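Local coordinates for ammonium transporter (Kuenenia stuttgartiensis, PDB 6EU6), which probably binds ammonium at the membrane as the sensor part of an ammonium-responsive histidine kinase, and belongs to the ammonium transporter family, at residues Gly160-Ala165 against Met354-Ile359; Thr28-Gly33 against Leu211-Leu216. One frame throughout, in Å; residues are numbered along the deposited sequence.

Interaction 1. Residues Gly160-Ala165 against Met354-Ile359; sequences GFIDFA and MHQLGI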
ATOM      1  N   GLY A 160      -5.447  19.676 -31.249  1.00 35.43           N
ATOM      2  CA  GLY A 160      -6.607  19.341 -30.385  1.00 36.70           C
ATOM      3  C   GLY A 160      -6.659  17.934 -29.748  1.00 36.81           C
ATOM      4  O   GLY A 160      -7.689  17.540 -29.211  1.00 35.79           O
ATOM      5  N   PHE A 161      -5.563  17.193 -29.818  1.00 33.16           N
ATOM      6  CA  PHE A 161      -5.473  15.873 -29.172  1.00 33.19           C
ATOM      7  C   PHE A 161      -5.688  16.003 -27.653  1.00 32.39           C
ATOM      8  O   PHE A 161      -5.128  16.896 -27.036  1.00 32.86           O
ATOM      9  CB  PHE A 161      -4.125  15.232 -29.431  1.00 32.37           C
ATOM     10  CG  PHE A 161      -4.032  13.811 -28.980  1.00 30.00           C
ATOM     11  CD1 PHE A 161      -4.826  12.826 -29.560  1.00 31.13           C
ATOM     12  CD2 PHE A 161      -3.153  13.441 -27.982  1.00 30.51           C
ATOM     13  CE1 PHE A 161      -4.743  11.500 -29.166  1.00 30.59           C
ATOM     14  CE2 PHE A 161      -3.061  12.090 -27.571  1.00 28.96           C
ATOM     15  CZ  PHE A 161      -3.892  11.148 -28.148  1.00 28.25           C
ATOM     16  N   ILE A 162      -6.514  15.113 -27.110  1.00 30.77           N
ATOM     17  CA  ILE A 162      -6.812  15.053 -25.689  1.00 33.35           C
ATOM     18  C   ILE A 162      -6.389  13.680 -25.114  1.00 30.11           C
ATOM     19  O   ILE A 162      -6.720  12.656 -25.658  1.00 26.48           O
ATOM     20  CB  ILE A 162      -8.305  15.240 -25.451  1.00 31.72           C
ATOM     21  CG1 ILE A 162      -8.729  16.688 -25.874  1.00 33.55           C
ATOM     22  CG2 ILE A 162      -8.709  15.024 -23.996  1.00 33.74           C
ATOM     23  CD1 ILE A 162     -10.227  16.812 -26.007  1.00 33.40           C
ATOM     24  N   ASP A 163      -5.633  13.715 -24.036  1.00 29.22           N
ATOM     25  CA  ASP A 163      -5.396  12.515 -23.238  1.00 28.14           C
ATOM     26  C   ASP A 163      -5.144  12.990 -21.794  1.00 28.15           C
ATOM     27  O   ASP A 163      -4.060  13.416 -21.457  1.00 28.47           O
ATOM     28  CB  ASP A 163      -4.230  11.775 -23.809  1.00 28.92           C
ATOM     29  CG  ASP A 163      -4.002  10.435 -23.157  1.00 30.68           C
ATOM     30  OD1 ASP A 163      -4.714  10.074 -22.169  1.00 26.64           O
ATOM     31  OD2 ASP A 163      -3.062   9.769 -23.617  1.00 30.37           O
ATOM     32  N   PHE A 164      -6.180  12.949 -20.975  1.00 25.10           N
ATOM     33  CA  PHE A 164      -6.057  13.472 -19.631  1.00 26.72           C
ATOM     34  C   PHE A 164      -4.876  12.948 -18.819  1.00 26.95           C
ATOM     35  O   PHE A 164      -4.053  13.721 -18.316  1.00 28.70           O
ATOM     36  CB  PHE A 164      -7.380  13.185 -18.891  1.00 25.88           C
ATOM     37  CG  PHE A 164      -7.340  13.586 -17.464  1.00 27.84           C
ATOM     38  CD1 PHE A 164      -7.062  14.911 -17.114  1.00 27.46           C
ATOM     39  CD2 PHE A 164      -7.683  12.688 -16.461  1.00 26.75           C
ATOM     40  CE1 PHE A 164      -7.028  15.287 -15.782  1.00 30.99           C
ATOM     41  CE2 PHE A 164      -7.636  13.072 -15.136  1.00 27.88           C
ATOM     42  CZ  PHE A 164      -7.282  14.348 -14.776  1.00 30.44           C
ATOM     43  N   ALA A 165      -4.827  11.633 -18.638  1.00 28.40           N
ATOM     44  CA  ALA A 165      -3.853  11.031 -17.779  1.00 27.88           C
ATOM     45  C   ALA A 165      -2.925  10.037 -18.496  1.00 31.47           C
ATOM     46  O   ALA A 165      -2.030   9.481 -17.881  1.00 27.04           O
ATOM     47  CB  ALA A 165      -4.560  10.440 -16.559  1.00 29.24           C
ATOM     48  N   MET A 354     -17.376  14.417 -34.042  1.00 39.76           N
ATOM     49  CA  MET A 354     -16.849  13.817 -35.255  1.00 43.64           C
ATOM     50  C   MET A 354     -15.427  14.266 -35.531  1.00 37.54           C
ATOM     51  O   MET A 354     -14.542  13.473 -35.808  1.00 36.33           O
ATOM     52  CB  MET A 354     -17.679  14.264 -36.442  1.00 54.76           C
ATOM     53  CG  MET A 354     -17.383  13.459 -37.670  1.00 75.31           C
ATOM     54  SD  MET A 354     -18.691  12.257 -37.896  1.00 99.02           S
ATOM     55  CE  MET A 354     -20.070  13.321 -38.360  1.00 81.80           C
ATOM     56  N   HIS A 355     -15.210  15.545 -35.431  1.00 36.70           N
ATOM     57  CA  HIS A 355     -13.913  16.102 -35.723  1.00 40.62           C
ATOM     58  C   HIS A 355     -12.970  15.651 -34.573  1.00 37.49           C
ATOM     59  O   HIS A 355     -11.893  15.242 -34.820  1.00 32.29           O
ATOM     60  CB  HIS A 355     -14.038  17.623 -35.774  1.00 49.58           C
ATOM     61  CG  HIS A 355     -12.928  18.318 -36.493  1.00 68.06           C
ATOM     62  ND1 HIS A 355     -13.025  18.693 -37.815  1.00 75.89           N
ATOM     63  CD2 HIS A 355     -11.713  18.748 -36.069  1.00 83.21           C
ATOM     64  CE1 HIS A 355     -11.908  19.303 -38.179  1.00 92.73           C
ATOM     65  NE2 HIS A 355     -11.093  19.341 -37.140  1.00 87.42           N
ATOM     66  N   GLN A 356     -13.384  15.759 -33.306  1.00 36.43           N
ATOM     67  CA  GLN A 356     -12.520  15.255 -32.208  1.00 33.57           C
ATOM     68  C   GLN A 356     -12.166  13.793 -32.384  1.00 30.51           C
ATOM     69  O   GLN A 356     -11.021  13.391 -32.107  1.00 33.68           O
ATOM     70  CB  GLN A 356     -13.202  15.462 -30.863  1.00 35.50           C
ATOM     71  CG  GLN A 356     -12.270  15.236 -29.693  1.00 32.82           C
ATOM     72  CD  GLN A 356     -11.292  16.356 -29.591  1.00 32.48           C
ATOM     73  OE1 GLN A 356     -11.694  17.512 -29.485  1.00 34.12           O
ATOM     74  NE2 GLN A 356     -10.021  16.041 -29.579  1.00 32.69           N
ATOM     75  N   LEU A 357     -13.104  12.973 -32.878  1.00 31.66           N
ATOM     76  CA  LEU A 357     -12.824  11.576 -33.118  1.00 34.00           C
ATOM     77  C   LEU A 357     -11.695  11.403 -34.120  1.00 37.48           C
ATOM     78  O   LEU A 357     -10.903  10.448 -34.017  1.00 34.54           O
ATOM     79  CB  LEU A 357     -14.050  10.842 -33.614  1.00 34.66           C
ATOM     80  CG  LEU A 357     -13.985   9.339 -33.669  1.00 40.41           C
ATOM     81  CD1 LEU A 357     -13.644   8.688 -32.303  1.00 41.85           C
ATOM     82  CD2 LEU A 357     -15.301   8.789 -34.191  1.00 43.21           C
ATOM     83  N   GLY A 358     -11.587  12.325 -35.084  1.00 36.34           N
ATOM     84  CA  GLY A 358     -10.607  12.179 -36.185  1.00 32.36           C
ATOM     85  C   GLY A 358      -9.245  12.579 -35.586  1.00 28.03           C
ATOM     86  O   GLY A 358      -8.262  11.977 -35.888  1.00 30.25           O
ATOM     87  N   ILE A 359      -9.213  13.586 -34.730  1.00 29.06           N
ATOM     88  CA  ILE A 359      -7.974  14.022 -34.060  1.00 31.08           C
ATOM     89  C   ILE A 359      -7.510  12.918 -33.075  1.00 34.86           C
ATOM     90  O   ILE A 359      -6.326  12.653 -32.965  1.00 33.01           O
ATOM     91  CB  ILE A 359      -8.191  15.366 -33.318  1.00 34.96           C
ATOM     92  CG1 ILE A 359      -8.387  16.525 -34.307  1.00 40.13           C
ATOM     93  CG2 ILE A 359      -7.078  15.694 -32.357  1.00 36.49           C
ATOM     94  CD1 ILE A 359      -9.166  17.687 -33.720  1.00 43.44           C
TER

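Interaction 2. Residues Thr28-Gly33 against Leu211-Leu216; sequences TSYETG and LGTFFL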
ATOM      1  N   THR A  28       4.831  -5.545 -10.547  1.00 24.75           N
ATOM      2  CA  THR A  28       5.726  -6.636 -10.123  1.00 28.54           C
ATOM      3  C   THR A  28       4.868  -7.858  -9.669  1.00 30.22           C
ATOM      4  O   THR A  28       5.068  -8.988 -10.130  1.00 27.18           O
ATOM      5  CB  THR A  28       6.624  -6.201  -8.964  1.00 31.66           C
ATOM      6  OG1 THR A  28       7.387  -5.038  -9.345  1.00 30.79           O
ATOM      7  CG2 THR A  28       7.585  -7.392  -8.607  1.00 35.07           C
ATOM      8  N   SER A  29       3.846  -7.607  -8.835  1.00 28.30           N
ATOM      9  CA  SER A  29       3.014  -8.742  -8.363  1.00 27.89           C
ATOM     10  C   SER A  29       2.233  -9.354  -9.478  1.00 29.47           C
ATOM     11  O   SER A  29       2.084 -10.564  -9.501  1.00 29.55           O
ATOM     12  CB  SER A  29       2.013  -8.347  -7.300  1.00 31.49           C
ATOM     13  OG  SER A  29       2.705  -7.575  -6.418  1.00 35.10           O
ATOM     14  N   TYR A  30       1.577  -8.502 -10.276  1.00 27.83           N
ATOM     15  CA  TYR A  30       0.749  -8.955 -11.396  1.00 26.60           C
ATOM     16  C   TYR A  30       1.579  -9.861 -12.339  1.00 29.16           C
ATOM     17  O   TYR A  30       1.175 -11.002 -12.670  1.00 25.12           O
ATOM     18  CB  TYR A  30       0.237  -7.732 -12.135  1.00 25.91           C
ATOM     19  CG  TYR A  30      -0.870  -8.018 -13.086  1.00 26.85           C
ATOM     20  CD1 TYR A  30      -2.158  -8.106 -12.622  1.00 31.60           C
ATOM     21  CD2 TYR A  30      -0.617  -8.234 -14.472  1.00 31.84           C
ATOM     22  CE1 TYR A  30      -3.219  -8.289 -13.470  1.00 33.98           C
ATOM     23  CE2 TYR A  30      -1.683  -8.451 -15.366  1.00 32.20           C
ATOM     24  CZ  TYR A  30      -2.969  -8.492 -14.850  1.00 36.26           C
ATOM     25  OH  TYR A  30      -4.043  -8.743 -15.624  1.00 37.63           O
ATOM     26  N   GLU A  31       2.729  -9.335 -12.787  1.00 27.02           N
ATOM     27  CA  GLU A  31       3.525 -10.083 -13.690  1.00 28.02           C
ATOM     28  C   GLU A  31       4.065 -11.386 -13.059  1.00 30.27           C
ATOM     29  O   GLU A  31       4.111 -12.393 -13.760  1.00 30.02           O
ATOM     30  CB  GLU A  31       4.683  -9.274 -14.297  1.00 29.27           C
ATOM     31  CG  GLU A  31       4.220  -7.984 -14.978  1.00 32.59           C
ATOM     32  CD  GLU A  31       5.381  -7.074 -15.493  1.00 39.53           C
ATOM     33  OE1 GLU A  31       6.562  -7.652 -15.593  1.00 31.07           O
ATOM     34  OE2 GLU A  31       5.060  -5.839 -15.822  1.00 29.55           O
ATOM     35  N   THR A  32       4.505 -11.342 -11.789  1.00 30.68           N
ATOM     36  CA  THR A  32       4.990 -12.512 -11.110  1.00 29.12           C
ATOM     37  C   THR A  32       3.819 -13.529 -11.020  1.00 35.45           C
ATOM     38  O   THR A  32       3.961 -14.691 -11.359  1.00 33.09           O
ATOM     39  CB  THR A  32       5.497 -12.164  -9.759  1.00 30.01           C
ATOM     40  OG1 THR A  32       6.547 -11.223  -9.839  1.00 29.84           O
ATOM     41  CG2 THR A  32       6.024 -13.437  -9.001  1.00 33.75           C
ATOM     42  N   GLY A  33       2.627 -13.072 -10.638  1.00 32.86           N
ATOM     43  CA  GLY A  33       1.474 -13.942 -10.600  1.00 32.52           C
ATOM     44  C   GLY A  33       1.159 -14.661 -11.896  1.00 34.03           C
ATOM     45  O   GLY A  33       0.802 -15.855 -11.920  1.00 33.36           O
ATOM     46  N   LEU A 211      -3.698  -9.639  -6.007  1.00 27.19           N
ATOM     47  CA  LEU A 211      -3.150  -8.562  -5.191  1.00 29.37           C
ATOM     48  C   LEU A 211      -2.564  -7.463  -6.137  1.00 26.95           C
ATOM     49  O   LEU A 211      -2.737  -6.258  -5.870  1.00 27.87           O
ATOM     50  CB  LEU A 211      -2.115  -9.058  -4.185  1.00 34.46           C
ATOM     51  CG  LEU A 211      -2.618 -10.058  -3.126  1.00 40.87           C
ATOM     52  CD1 LEU A 211      -1.517 -10.461  -2.123  1.00 44.51           C
ATOM     53  CD2 LEU A 211      -3.831  -9.578  -2.371  1.00 40.44           C
ATOM     54  N   GLY A 212      -1.943  -7.892  -7.238  1.00 25.11           N
ATOM     55  CA  GLY A 212      -1.426  -6.981  -8.241  1.00 27.31           C
ATOM     56  C   GLY A 212      -2.514  -6.083  -8.821  1.00 26.21           C
ATOM     57  O   GLY A 212      -2.359  -4.874  -8.883  1.00 24.90           O
ATOM     58  N   THR A 213      -3.660  -6.681  -9.136  1.00 24.50           N
ATOM     59  CA  THR A 213      -4.763  -5.911  -9.704  1.00 24.10           C
ATOM     60  C   THR A 213      -5.216  -4.868  -8.707  1.00 24.38           C
ATOM     61  O   THR A 213      -5.409  -3.729  -9.051  1.00 22.48           O
ATOM     62  CB  THR A 213      -5.916  -6.899 -10.083  1.00 26.05           C
ATOM     63  OG1 THR A 213      -5.414  -7.846 -11.042  1.00 28.64           O
ATOM     64  CG2 THR A 213      -7.065  -6.195 -10.614  1.00 28.20           C
ATOM     65  N   PHE A 214      -5.398  -5.242  -7.435  1.00 27.25           N
ATOM     66  CA  PHE A 214      -5.790  -4.254  -6.438  1.00 26.41           C
ATOM     67  C   PHE A 214      -4.808  -3.103  -6.269  1.00 28.45           C
ATOM     68  O   PHE A 214      -5.202  -1.934  -6.128  1.00 27.50           O
ATOM     69  CB  PHE A 214      -6.060  -4.903  -5.093  1.00 27.31           C
ATOM     70  CG  PHE A 214      -7.429  -5.505  -4.935  1.00 26.14           C
ATOM     71  CD1 PHE A 214      -8.583  -4.713  -4.927  1.00 27.05           C
ATOM     72  CD2 PHE A 214      -7.557  -6.878  -4.683  1.00 30.52           C
ATOM     73  CE1 PHE A 214      -9.857  -5.319  -4.716  1.00 27.65           C
ATOM     74  CE2 PHE A 214      -8.839  -7.457  -4.467  1.00 31.90           C
ATOM     75  CZ  PHE A 214      -9.943  -6.636  -4.453  1.00 26.38           C
ATOM     76  N   PHE A 215      -3.499  -3.398  -6.266  1.00 29.30           N
ATOM     77  CA  PHE A 215      -2.522  -2.355  -6.172  1.00 26.69           C
ATOM     78  C   PHE A 215      -2.577  -1.414  -7.353  1.00 23.53           C
ATOM     79  O   PHE A 215      -2.376  -0.199  -7.228  1.00 26.90           O
ATOM     80  CB  PHE A 215      -1.081  -2.892  -6.191  1.00 28.88           C
ATOM     81  CG  PHE A 215      -0.632  -3.413  -4.896  1.00 35.01           C
ATOM     82  CD1 PHE A 215      -0.511  -2.568  -3.820  1.00 40.95           C
ATOM     83  CD2 PHE A 215      -0.233  -4.756  -4.777  1.00 37.37           C
ATOM     84  CE1 PHE A 215      -0.061  -3.070  -2.593  1.00 45.21           C
ATOM     85  CE2 PHE A 215       0.181  -5.259  -3.570  1.00 43.78           C
ATOM     86  CZ  PHE A 215       0.227  -4.416  -2.468  1.00 45.27           C
ATOM     87  N   LEU A 216      -2.749  -2.005  -8.536  1.00 26.10           N
ATOM     88  CA  LEU A 216      -2.801  -1.205  -9.752  1.00 24.92           C
ATOM     89  C   LEU A 216      -3.985  -0.282  -9.731  1.00 24.66           C
ATOM     90  O   LEU A 216      -3.885   0.902 -10.091  1.00 23.80           O
ATOM     91  CB  LEU A 216      -2.807  -2.099 -10.987  1.00 25.79           C
ATOM     92  CG  LEU A 216      -1.444  -2.812 -11.263  1.00 27.60           C
ATOM     93  CD1 LEU A 216      -1.600  -3.834 -12.399  1.00 26.92           C
ATOM     94  CD2 LEU A 216      -0.373  -1.832 -11.639  1.00 29.26           C
TER

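Interaction 1. Residues Gly160-Ala165 against Met354-Ile359
Gly160 receives both Gln356 and Ile359 where a Schellman motif closes helix 155-158. The contact joins this helix end, and the loop leading to helix 167-185, to the first turns of helix 353-385. Gly160 has a positive phi of 100°. A side chain here would jam against the carbonyl O of the preceding residue and press on Ile359 CD1. Packing is tight on the backbone. Ile359 CG2 sits 3.3 Å from Phe161 N and 3.5 Å from Gly160 C. The one hydrogen bond across the contact runs from Gln356 NE2 to Gly160 O at 2.8 Å, with an N-H...O angle of 159°. The Gln356 chain leaves with CG anti to the backbone N and bends at chi2 (72°), which brings the amide to the loop. The acceptor lies in the plane of the Gln356 amide, but the nitrogen stands above the carbonyl plane of Gly160. Elsewhere, Gln356 OE1 accepts from the backbone N of Leu347 and Ala348, and NE2 also donates to Gln360 OE1. These bonds fix the rotation of the buried amide. Replacing Gln356 with a leucine would probably leave Gly160 O without this donor and the two loop N-H groups without their acceptor. The Ile162 and Gln356 side chains cross at about a right angle, with Ile162 CD1 3.7 Å from Gln356 NE2. The other side of the helix is looser: Met354 and Gly358 are on the surface, and His355 is poorly ordered. Phe161 CB points away overall, and its ring meets the helix by an edge, with CD1 3.7 Å from Ile359 O.

Interaction 2. Residues Thr28-Gly33 against Leu211-Leu216
Tyr30 and Thr213 meet at the edge of the tyrosine ring. Tyr30 CE1 is 3.3 Å from Thr213 OG1, which lies in the ring plane. The partner is a ring carbon, and this is contact and not a hydrogen bond; the polar partner of Thr213 OG1 is Ala209 O, one turn back in its own helix. CG of Tyr30 is anti to the backbone N (chi1 -166°), which lays the ring across the facing helix, with its CE1 edge at Thr213. Leu216 approaches the same ring obliquely, and its CD1 is 4.3 Å from Tyr30 CG. Between these side chains the backbones come close. The two segments run nearly antiparallel, at 155°, and their axes approach to 7.7 Å. Gly212 allows this, because a CB there would clash with Tyr30 N. Ser29 CB rests on Gly212 CA at 3.8 Å. The Ser29 hydroxyl is hydrogen-bonded to Leu25 O one turn back, and the Phe215 ring lies obliquely near it. The result is a buried glycine-mediated helix pair of the ammonium transporter fold, held by packing. Ser29 also packs on Leu211 of a neighbouring subunit, which places the pair at the interface of the trimer. Within the chain, Phe270 and Leu274 of helix 266-280 pack against Tyr30, while helix 40-67 touches Thr28, Glu31 and Thr32 of helix 2-34.

From the N terminus the chain first passes 28-33 on helix 2-34, then 160-165 in the loop before helix 167-185. At 211-216, on helix 206-226, interaction 2 closes a loop of 177 residues. At 354-359, near the start of helix 353-385, interaction 1 closes one of 188. The segments alternate, so the two loops cross and neither nests in the other. Their centres are 31 Å apart on opposite sides of the chain's centre, and their nearest atoms are about 12 Å apart. Interaction 2 ties the first helix to helix 206-226 beside other subunits. Interaction 1 joins an interhelical loop to helix 353-385 within one subunit.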